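Local coordinates for protein CaaX farnesyltransferase alpha subunit Ram2 (Aspergillus fumigatus, PDB 4L9P) that probably serves as the alpha subunit of protein farnesyltransferase, the enzyme that attaches farnesyl groups to CaaX proteins, and pairs with the beta subunit Ram1, at residues 179-182 with 183-187; 107-110 with 111-115; 194-197 with 198-201; 337-340 with 341-344. The protein carries 1 engineered substitution. All blocks are in the same frame, centred on the assembly; numbering follows the deposited sequence.

Contact 1. Residues 179-182 with 183-187; sequences HPRE and IQDVE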
loop_
_atom_site.group_PDB
_atom_site.type_symbol
_atom_site.label_atom_id
_atom_site.label_comp_id
_atom_site.label_asym_id
_atom_site.label_seq_id
_atom_site.Cartn_x
_atom_site.Cartn_y
_atom_site.Cartn_z
ATOM N N HIS A 179 11.156 -2.159 27.858
ATOM C CA HIS A 179 10.188 -1.603 28.860
ATOM C C HIS A 179 9.067 -2.634 29.064
ATOM O O HIS A 179 8.447 -3.079 28.088
ATOM C CB HIS A 179 9.664 -0.285 28.314
ATOM C CG HIS A 179 8.757 0.466 29.237
ATOM N ND1 HIS A 179 7.472 0.058 29.594
ATOM C CD2 HIS A 179 8.986 1.643 29.880
ATOM C CE1 HIS A 179 6.953 0.975 30.408
ATOM N NE2 HIS A 179 7.859 1.937 30.587
ATOM N N PRO A 180 8.694 -2.982 30.298
ATOM C CA PRO A 180 7.819 -4.139 30.478
ATOM C C PRO A 180 6.413 -3.864 29.978
ATOM O O PRO A 180 5.731 -4.850 29.614
ATOM C CB PRO A 180 7.790 -4.359 31.996
ATOM C CG PRO A 180 8.477 -3.199 32.563
ATOM C CD PRO A 180 9.340 -2.542 31.575
ATOM N N ARG A 181 5.978 -2.603 29.895
ATOM C CA ARG A 181 4.598 -2.382 29.358
ATOM C C ARG A 181 4.525 -2.667 27.870
ATOM O O ARG A 181 3.450 -2.954 27.365
ATOM C CB ARG A 181 4.086 -0.981 29.619
ATOM C CG ARG A 181 3.484 -0.842 31.024
ATOM C CD ARG A 181 2.151 -1.622 31.155
ATOM N NE ARG A 181 1.202 -1.110 30.149
ATOM C CZ ARG A 181 0.539 0.044 30.213
ATOM N NH1 ARG A 181 0.636 0.869 31.287
ATOM N NH2 ARG A 181 -0.221 0.428 29.223
ATOM N N GLU A 182 5.656 -2.588 27.161
ATOM C CA GLU A 182 5.573 -2.868 25.715
ATOM C C GLU A 182 5.278 -4.341 25.522
ATOM O O GLU A 182 4.339 -4.688 24.763
ATOM C CB GLU A 182 6.886 -2.469 25.027
ATOM C CG GLU A 182 7.058 -0.934 24.908
ATOM C CD GLU A 182 5.887 -0.260 24.206
ATOM O OE1 GLU A 182 5.501 -0.770 23.123
ATOM O OE2 GLU A 182 5.311 0.727 24.696
ATOM N N ILE A 183 6.021 -5.227 26.151
ATOM C CA ILE A 183 5.718 -6.648 26.051
ATOM C C ILE A 183 4.392 -6.991 26.708
ATOM O O ILE A 183 3.633 -7.806 26.168
ATOM C CB ILE A 183 6.899 -7.502 26.521
ATOM C CG1 ILE A 183 6.785 -8.898 25.998
ATOM C CG2 ILE A 183 7.102 -7.456 28.065
ATOM C CD1 ILE A 183 7.151 -8.917 24.402
ATOM N N GLN A 184 4.084 -6.391 27.862
ATOM C CA GLN A 184 2.828 -6.729 28.515
ATOM C C GLN A 184 1.643 -6.318 27.657
ATOM O O GLN A 184 0.638 -7.080 27.576
ATOM C CB GLN A 184 2.742 -5.992 29.861
ATOM C CG GLN A 184 1.389 -6.111 30.556
ATOM C CD GLN A 184 1.396 -5.323 31.861
ATOM O OE1 GLN A 184 2.400 -5.351 32.620
ATOM N NE2 GLN A 184 0.331 -4.551 32.084
ATOM N N ASP A 185 1.714 -5.158 26.990
ATOM C CA ASP A 185 0.566 -4.738 26.161
ATOM C C ASP A 185 0.441 -5.636 24.919
ATOM O O ASP A 185 -0.679 -5.999 24.556
ATOM C CB ASP A 185 0.718 -3.254 25.775
ATOM C CG ASP A 185 0.483 -2.319 26.949
ATOM O OD1 ASP A 185 0.148 -2.786 28.087
ATOM O OD2 ASP A 185 0.640 -1.108 26.734
ATOM N N VAL A 186 1.577 -6.034 24.331
ATOM C CA VAL A 186 1.494 -7.010 23.231
ATOM C C VAL A 186 0.866 -8.311 23.730
ATOM O O VAL A 186 -0.025 -8.849 23.062
ATOM C CB VAL A 186 2.936 -7.272 22.709
ATOM C CG1 VAL A 186 3.051 -8.649 22.005
ATOM C CG2 VAL A 186 3.393 -6.165 21.815
ATOM N N GLU A 187 1.268 -8.793 24.913
ATOM C CA GLU A 187 0.715 -10.043 25.427
ATOM C C GLU A 187 -0.768 -9.926 25.774
ATOM O O GLU A 187 -1.527 -10.887 25.595
ATOM C CB GLU A 187 1.590 -10.598 26.594
ATOM C CG GLU A 187 2.930 -11.069 25.932
ATOM C CD GLU A 187 3.896 -11.708 26.830
ATOM O OE1 GLU A 187 3.684 -11.619 28.067
ATOM O OE2 GLU A 187 4.889 -12.249 26.297
#
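The guanidinium of R181 lies side-on against the carboxylate of D185, one turn further along the same helix, and grips it with two nitrogens. NE donates to OD1 of D185 at 2.9 Å, while NH2 of R181 reaches OD2 of D185 at 3.0 Å on that oxygen's syn lone pair. The two planes stand 53° apart, so this salt bridge is bidentate but twisted. R181 gets there by folding back: with CG beside its backbone N (chi1 -83°), the chain bends again at chi2 and chi3 and brings the guanidinium over the next turn. The extended chain of Q184 crosses it, NE2 of Q184 resting 3.6 Å from CD of R181. Beneath them run the usual i to i+4 backbone bonds, including D185 N to R181 O at 2.8 Å. At the helix start H179 is the N-cap; its ND1 accepts from the backbone N of R181 at 3.1 Å, tilted slightly from the ring plane. On the other flank, CG2 of I183 packs 3.3 Å from the carbonyl O of P180. The charges continue outward: R167 bridges both D185 and E182, Q147 also binds E182, and D148 takes R181 NH2. Helix 180-192 thus packs with helix 146-156 along its R181 and D185 side and with helix 197-208 through E182, I183 and V186.

Contact 2. Residues 107-110 with 111-115; sequences EEIE and WLNKV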
loop_
_atom_site.group_PDB
_atom_site.type_symbol
_atom_site.label_atom_id
_atom_site.label_comp_id
_atom_site.label_asym_id
_atom_site.label_seq_id
_atom_site.Cartn_x
_atom_site.Cartn_y
_atom_site.Cartn_z
ATOM N N GLU A 107 -0.934 20.171 27.248
ATOM C CA GLU A 107 -2.327 20.523 26.971
ATOM C C GLU A 107 -2.715 20.202 25.522
ATOM O O GLU A 107 -3.841 19.743 25.265
ATOM C CB GLU A 107 -2.592 22.008 27.285
ATOM C CG GLU A 107 -2.589 22.234 28.774
ATOM C CD GLU A 107 -2.768 23.676 29.149
ATOM O OE1 GLU A 107 -2.797 24.544 28.224
ATOM O OE2 GLU A 107 -2.868 23.936 30.389
ATOM N N GLU A 108 -1.791 20.373 24.587
ATOM C CA GLU A 108 -2.053 19.976 23.212
ATOM C C GLU A 108 -2.289 18.470 23.120
ATOM O O GLU A 108 -3.220 18.060 22.367
ATOM C CB GLU A 108 -0.915 20.417 22.270
ATOM C CG GLU A 108 -1.093 19.941 20.808
ATOM C CD GLU A 108 -2.211 20.616 19.987
ATOM O OE1 GLU A 108 -2.997 21.441 20.525
ATOM O OE2 GLU A 108 -2.327 20.301 18.760
ATOM N N ILE A 109 -1.492 17.661 23.796
ATOM C CA ILE A 109 -1.748 16.218 23.754
ATOM C C ILE A 109 -3.109 15.868 24.342
ATOM O O ILE A 109 -3.823 15.037 23.767
ATOM C CB ILE A 109 -0.616 15.430 24.446
ATOM C CG1 ILE A 109 0.688 15.492 23.605
ATOM C CG2 ILE A 109 -1.035 13.997 24.739
ATOM C CD1 ILE A 109 0.695 14.585 22.361
ATOM N N GLU A 110 -3.524 16.514 25.425
ATOM C CA GLU A 110 -4.836 16.173 25.951
ATOM C C GLU A 110 -5.945 16.559 24.950
ATOM O O GLU A 110 -6.936 15.812 24.795
ATOM C CB GLU A 110 -5.013 16.817 27.343
ATOM C CG GLU A 110 -3.987 16.265 28.343
ATOM C CD GLU A 110 -4.128 14.751 28.617
ATOM O OE1 GLU A 110 -5.243 14.348 29.056
ATOM O OE2 GLU A 110 -3.164 13.966 28.379
ATOM N N TRP A 111 -5.781 17.663 24.225
ATOM C CA TRP A 111 -6.745 18.000 23.145
ATOM C C TRP A 111 -6.669 16.952 22.003
ATOM O O TRP A 111 -7.720 16.457 21.521
ATOM C CB TRP A 111 -6.429 19.394 22.616
ATOM C CG TRP A 111 -7.202 19.751 21.398
ATOM C CD1 TRP A 111 -8.475 20.271 21.356
ATOM C CD2 TRP A 111 -6.766 19.643 20.036
ATOM N NE1 TRP A 111 -8.863 20.475 20.025
ATOM C CE2 TRP A 111 -7.824 20.115 19.210
ATOM C CE3 TRP A 111 -5.580 19.212 19.435
ATOM C CZ2 TRP A 111 -7.719 20.142 17.819
ATOM C CZ3 TRP A 111 -5.484 19.238 18.053
ATOM C CH2 TRP A 111 -6.563 19.689 17.262
ATOM N N LEU A 112 -5.450 16.596 21.587
ATOM C CA LEU A 112 -5.274 15.650 20.481
ATOM C C LEU A 112 -5.894 14.303 20.831
ATOM O O LEU A 112 -6.492 13.658 19.965
ATOM C CB LEU A 112 -3.765 15.509 20.223
ATOM C CG LEU A 112 -3.463 14.633 18.987
ATOM C CD1 LEU A 112 -4.040 15.206 17.680
ATOM C CD2 LEU A 112 -1.934 14.451 18.905
ATOM N N ASN A 113 -5.790 13.884 22.093
ATOM C CA ASN A 113 -6.377 12.598 22.475
ATOM C C ASN A 113 -7.890 12.590 22.190
ATOM O O ASN A 113 -8.448 11.568 21.760
ATOM C CB ASN A 113 -6.229 12.356 23.971
ATOM C CG ASN A 113 -4.825 12.037 24.390
ATOM O OD1 ASN A 113 -3.938 11.782 23.562
ATOM N ND2 ASN A 113 -4.582 12.084 25.702
ATOM N N LYS A 114 -8.573 13.696 22.445
ATOM C CA LYS A 114 -10.005 13.772 22.157
ATOM C C LYS A 114 -10.309 13.679 20.670
ATOM O O LYS A 114 -11.286 13.040 20.260
ATOM C CB LYS A 114 -10.572 15.120 22.723
ATOM C CG LYS A 114 -10.488 15.170 24.256
ATOM C CD LYS A 114 -10.737 16.602 24.773
ATOM C CE LYS A 114 -10.106 16.852 26.172
ATOM N NZ LYS A 114 -10.306 18.206 26.827
ATOM N N VAL A 115 -9.493 14.333 19.847
ATOM C CA VAL A 115 -9.659 14.242 18.408
ATOM C C VAL A 115 -9.423 12.804 17.917
ATOM O O VAL A 115 -10.181 12.273 17.094
ATOM C CB VAL A 115 -8.689 15.232 17.660
ATOM C CG1 VAL A 115 -9.009 15.211 16.136
ATOM C CG2 VAL A 115 -8.849 16.698 18.173
HETATM O O HOH W 1 -2.219 11.340 27.201
#
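E108 lays its carboxylate alongside the six-membered ring of W111, the two side chains pointing the same way and their planes 25° apart. OE2 of E108 comes to 3.4 Å from CZ3 of W111, and OE1 of E108 to 3.6 Å from CE3 of the same ring. Both side chains leave the helix with CG anti to the backbone N (W111 chi1 171°), and a bend at chi2 of E108 turns its carboxylate along the indole. A methyl of V115, CG2, sits 3.6 Å above one face of the W111 ring, offset toward its rim. E110 is modelled in two conformers; in the one described it runs side by side with N113, and a water donates to OE2 of E110 at 3.0 Å and accepts from ND2 of N113 at 2.9 Å, a bridge that is doubtful for the other conformer. I109 and L112 meet more loosely, CD1 of I109 lying 4.3 Å from CD2 of L112. In the second shell, R94 forms a salt bridge with OE1 of E108 and a cation-pi contact with W111, while H128 bonds OE2; together they fix the carboxylate at both oxygens. R129 similarly holds OD1 of N113. Helix 105-118 thus lies against helix 123-133 through I109, L112 and the E108-H128 bond, and against helix 88-100 through the contact of L112 with W91 and the E108-R94 salt bridge, consistent with the TPR-like stacking of helical hairpins in the prenyltransferase alpha subunit repeat.

Contact 3. Residues 194-197 with 198-201; sequences VRNN and SAWN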
loop_
_atom_site.group_PDB
_atom_site.type_symbol
_atom_site.label_atom_id
_atom_site.label_comp_id
_atom_site.label_asym_id
_atom_site.label_seq_id
_atom_site.Cartn_x
_atom_site.Cartn_y
_atom_site.Cartn_z
ATOM N N VAL A 194 -5.147 -13.999 19.611
ATOM C CA VAL A 194 -3.837 -14.532 19.260
ATOM C C VAL A 194 -3.531 -14.366 17.758
ATOM O O VAL A 194 -2.363 -14.492 17.347
ATOM C CB VAL A 194 -3.727 -16.022 19.730
ATOM C CG1 VAL A 194 -4.699 -16.947 18.913
ATOM C CG2 VAL A 194 -2.275 -16.502 19.690
ATOM N N ARG A 195 -4.555 -14.041 16.984
ATOM C CA ARG A 195 -4.363 -13.811 15.536
ATOM C C ARG A 195 -4.068 -12.376 15.167
ATOM O O ARG A 195 -4.096 -12.003 13.991
ATOM C CB ARG A 195 -5.597 -14.300 14.756
ATOM C CG ARG A 195 -5.734 -15.822 14.953
ATOM C CD ARG A 195 -7.132 -16.207 14.828
ATOM N NE ARG A 195 -7.356 -17.669 14.884
ATOM C CZ ARG A 195 -8.248 -18.229 15.694
ATOM N NH1 ARG A 195 -8.940 -17.496 16.550
ATOM N NH2 ARG A 195 -8.468 -19.538 15.610
ATOM N N ASN A 196 -3.802 -11.528 16.190
ATOM C CA ASN A 196 -3.501 -10.117 15.898
ATOM C C ASN A 196 -2.087 -9.940 15.384
ATOM O O ASN A 196 -1.140 -9.855 16.139
ATOM C CB ASN A 196 -3.745 -9.246 17.131
ATOM C CG ASN A 196 -3.566 -7.788 16.845
ATOM O OD1 ASN A 196 -2.965 -7.415 15.838
ATOM N ND2 ASN A 196 -4.043 -6.942 17.740
ATOM N N ASN A 197 -1.978 -9.930 14.039
ATOM C CA ASN A 197 -0.662 -9.864 13.449
ATOM C C ASN A 197 0.045 -8.578 13.758
ATOM O O ASN A 197 1.287 -8.567 13.771
ATOM C CB ASN A 197 -0.762 -10.008 11.904
ATOM C CG ASN A 197 0.575 -10.314 11.305
ATOM O OD1 ASN A 197 1.118 -11.438 11.518
ATOM N ND2 ASN A 197 1.136 -9.361 10.526
ATOM N N SER A 198 -0.700 -7.488 14.011
ATOM C CA SER A 198 -0.014 -6.206 14.337
ATOM C C SER A 198 0.744 -6.342 15.655
ATOM O O SER A 198 1.863 -5.815 15.842
ATOM C CB SER A 198 -1.047 -5.084 14.509
ATOM O OG SER A 198 -1.788 -4.974 13.277
ATOM N N ALA A 199 0.161 -7.095 16.593
ATOM C CA ALA A 199 0.843 -7.305 17.882
ATOM C C ALA A 199 2.094 -8.206 17.722
ATOM O O ALA A 199 3.132 -7.966 18.361
ATOM C CB ALA A 199 -0.155 -7.858 18.897
ATOM N N TRP A 200 1.985 -9.244 16.872
ATOM C CA TRP A 200 3.158 -10.066 16.577
ATOM C C TRP A 200 4.259 -9.232 15.934
ATOM O O TRP A 200 5.432 -9.408 16.270
ATOM C CB TRP A 200 2.789 -11.235 15.649
ATOM C CG TRP A 200 2.056 -12.319 16.363
ATOM C CD1 TRP A 200 0.688 -12.542 16.349
ATOM C CD2 TRP A 200 2.636 -13.346 17.196
ATOM N NE1 TRP A 200 0.396 -13.662 17.118
ATOM C CE2 TRP A 200 1.568 -14.158 17.660
ATOM C CE3 TRP A 200 3.950 -13.632 17.608
ATOM C CZ2 TRP A 200 1.774 -15.260 18.524
ATOM C CZ3 TRP A 200 4.152 -14.747 18.463
ATOM C CH2 TRP A 200 3.075 -15.553 18.874
ATOM N N ASN A 201 3.895 -8.323 15.013
ATOM C CA ASN A 201 4.898 -7.505 14.362
ATOM C C ASN A 201 5.628 -6.606 15.361
ATOM O O ASN A 201 6.845 -6.422 15.274
ATOM C CB ASN A 201 4.227 -6.720 13.200
ATOM C CG ASN A 201 5.227 -5.826 12.498
ATOM O OD1 ASN A 201 6.054 -6.325 11.719
ATOM N ND2 ASN A 201 5.271 -4.532 12.861
#
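The indole of W200 is met at its edge by the carbonyl O of V194, which lies in the ring plane and accepts from NE1 at 2.9 Å in a nearly straight bond (169°). CA of N197 is also near that plane at the edge, and Y264 brings its ring against W200 with the planes inclined at about 50°. This is the N-terminal start of helix 197-208 in a prenyltransferase alpha subunit repeat, with N196 as the N-cap. OD1 of N196 receives the backbone N of A199 at 3.2 Å, from well above the amide plane. A weaker capping bond runs from S198 N to N196 OD1 at 2.9 Å. The cap depends on chi1 of N196 (-175°), which carries CG anti to the backbone N and its oxygen over the first turn; ND2 is held by A158 O. The carbonyl O of N196 meanwhile takes W200 N at 3.3 Å. The V194 oxygen takes both the indole N-H and the N258 amide, from the loop between helices 238-254 and 259-272. OD1 of N197 is bonded to S260, while its ND2 reaches E309 and E299 of the Ram1 chain. S198 also bonds E309 of Ram1, and R195 forms a salt bridge with D84 of Ram1. A looser apolar contact puts CG2 of V194 4.4 Å from CZ2 of W200.

Contact 4. Residues 337-340 with 341-344; sequences KYDP and IRRN. With EDO (1,2-ethanediol), chain H.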
loop_
_atom_site.group_PDB
_atom_site.type_symbol
_atom_site.label_atom_id
_atom_site.label_comp_id
_atom_site.label_asym_id
_atom_site.label_seq_id
_atom_site.Cartn_x
_atom_site.Cartn_y
_atom_site.Cartn_z
ATOM N N LYS A 337 -5.364 -29.732 -1.494
ATOM C CA LYS A 337 -6.311 -29.791 -0.370
ATOM C C LYS A 337 -6.221 -28.615 0.581
ATOM O O LYS A 337 -7.236 -27.981 0.883
ATOM C CB LYS A 337 -6.054 -31.055 0.479
ATOM C CG LYS A 337 -6.469 -32.332 -0.106
ATOM C CD LYS A 337 -6.527 -33.473 0.969
ATOM C CE LYS A 337 -7.562 -33.267 2.124
ATOM N NZ LYS A 337 -7.926 -34.617 2.823
ATOM N N TYR A 338 -5.012 -28.318 1.066
ATOM C CA TYR A 338 -4.957 -27.499 2.299
ATOM C C TYR A 338 -4.734 -25.986 2.043
ATOM O O TYR A 338 -5.041 -25.204 2.945
ATOM C CB TYR A 338 -3.892 -28.065 3.238
ATOM C CG TYR A 338 -4.328 -29.427 3.724
ATOM C CD1 TYR A 338 -5.466 -29.573 4.514
ATOM C CD2 TYR A 338 -3.673 -30.565 3.319
ATOM C CE1 TYR A 338 -5.903 -30.823 4.931
ATOM C CE2 TYR A 338 -4.106 -31.808 3.706
ATOM C CZ TYR A 338 -5.215 -31.930 4.527
ATOM O OH TYR A 338 -5.617 -33.176 4.887
ATOM N N ASP A 339 -4.252 -25.580 0.853
ATOM C CA ASP A 339 -4.205 -24.140 0.465
ATOM C C ASP A 339 -4.226 -24.035 -1.061
ATOM O O ASP A 339 -3.300 -23.541 -1.689
ATOM C CB ASP A 339 -2.963 -23.451 1.107
ATOM C CG ASP A 339 -3.097 -21.931 1.211
ATOM O OD1 ASP A 339 -3.991 -21.353 0.562
ATOM O OD2 ASP A 339 -2.274 -21.339 1.949
ATOM N N PRO A 340 -5.311 -24.508 -1.686
ATOM C CA PRO A 340 -5.274 -24.683 -3.148
ATOM C C PRO A 340 -5.286 -23.389 -3.940
ATOM O O PRO A 340 -4.848 -23.392 -5.080
ATOM C CB PRO A 340 -6.552 -25.492 -3.446
ATOM C CG PRO A 340 -6.887 -26.186 -2.106
ATOM C CD PRO A 340 -6.555 -25.062 -1.130
ATOM N N ILE A 341 -5.743 -22.262 -3.361
ATOM C CA ILE A 341 -5.714 -21.043 -4.186
ATOM C C ILE A 341 -4.275 -20.631 -4.527
ATOM O O ILE A 341 -4.056 -19.837 -5.463
ATOM C CB ILE A 341 -6.497 -19.885 -3.464
ATOM C CG1 ILE A 341 -6.922 -18.824 -4.459
ATOM C CG2 ILE A 341 -5.617 -19.220 -2.370
ATOM C CD1 ILE A 341 -7.953 -19.297 -5.470
ATOM N N ARG A 342 -3.310 -21.119 -3.735
ATOM C CA ARG A 342 -1.915 -20.735 -3.967
ATOM C C ARG A 342 -1.168 -21.811 -4.801
ATOM O O ARG A 342 0.067 -21.861 -4.830
ATOM C CB ARG A 342 -1.200 -20.550 -2.625
ATOM C CG ARG A 342 -1.825 -19.304 -1.905
ATOM C CD ARG A 342 -1.370 -19.192 -0.466
ATOM N NE ARG A 342 0.071 -18.956 -0.372
ATOM C CZ ARG A 342 0.768 -19.183 0.734
ATOM N NH1 ARG A 342 0.163 -19.758 1.804
ATOM N NH2 ARG A 342 2.063 -18.920 0.725
ATOM N N ARG A 343 -1.954 -22.647 -5.507
ATOM C CA ARG A 343 -1.416 -23.742 -6.329
ATOM C C ARG A 343 -0.226 -23.327 -7.203
ATOM O O ARG A 343 0.755 -24.066 -7.335
ATOM C CB ARG A 343 -2.545 -24.219 -7.214
ATOM C CG ARG A 343 -2.135 -25.222 -8.267
ATOM C CD ARG A 343 -3.419 -25.701 -8.971
ATOM N NE ARG A 343 -3.158 -26.623 -10.059
ATOM C CZ ARG A 343 -4.097 -27.120 -10.871
ATOM N NH1 ARG A 343 -5.385 -26.757 -10.734
ATOM N NH2 ARG A 343 -3.739 -27.947 -11.845
ATOM N N ASN A 344 -0.292 -22.132 -7.826
ATOM C CA ASN A 344 0.768 -21.777 -8.788
ATOM C C ASN A 344 2.074 -21.489 -8.058
ATOM O O ASN A 344 3.168 -21.727 -8.594
ATOM C CB ASN A 344 0.387 -20.606 -9.712
ATOM C CG ASN A 344 -0.706 -21.014 -10.701
ATOM O OD1 ASN A 344 -0.715 -22.178 -11.188
ATOM N ND2 ASN A 344 -1.681 -20.152 -10.922
HETATM C C1 EDO H . -5.660 -21.836 4.150
HETATM O O1 EDO H . -6.168 -22.812 3.233
HETATM C C2 EDO H . -6.717 -21.670 5.241
HETATM O O2 EDO H . -6.876 -22.871 6.035
HETATM O O HOH W 2 -6.454 -21.834 -0.597
#
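Between helices 323-338 and 343-362 the backbone makes a tight corner in which D339 leaves helical geometry and successive i to i+3 bonds follow, R342 N to D339 O at 3.2 Å and R343 N to P340 O at 3.0 Å. Across this corner the carboxylate of D339 meets the guanidinium of R342 in a salt bridge, NH1 of R342 to OD2 of D339 at 2.9 Å. That one nitrogen makes the bond, approaching the acid oxygen from above the carboxylate plane; the two flat groups are turned 72° apart. The bend at chi3 of R342 (64°) swings NH1 back toward the acid, and its CD rests 3.4 Å from OD2 of D339. The other oxygen is engaged differently: a water donates to OD1 of D339 at 2.8 Å and accepts from the backbone N of I341 at 2.9 Å, tying the acid to the start of the next turn. NE of R342 bonds S346 of the Ram1 chain, and R259 lies near NH1 as a like charge. An ethanediol, probably from the crystallisation liquor, donates to Y338 O at 2.7 Å. P340 packs on L75 and I341 on S402, both of the Ram1 chain. The corner therefore sits at the subunit interface; Y338 and R342 touch helix 304-317, D339 contacts L334 of helix 323-338, and the carbonyl O of D339 also accepts from the indole NE1 of W346 in helix 343-362.

How the contacts relate
All four contacts are local. Contacts 1 and 3 share one repeat range: helices 180-192 and 197-208 follow each other and touch where CG1 of V186 lies 3.7 Å from O of A199. Contact 2 sits in an earlier repeat range, its centre about 24 Å from that of contact 1. Contact 4 is about 48 Å from contact 2, centre to centre, on the opposite side of the chain's centre. Contact 3 is fully buried and relies on an asparagine N-cap and an indole bond; contacts 1, 2 and 4 are partly buried and use carboxylates, paired with an arginine inside the segments in 1 and 4, and with R94 from outside them in 2. Contacts 3 and 4 meet Ram1; contacts 1 and 2 do not.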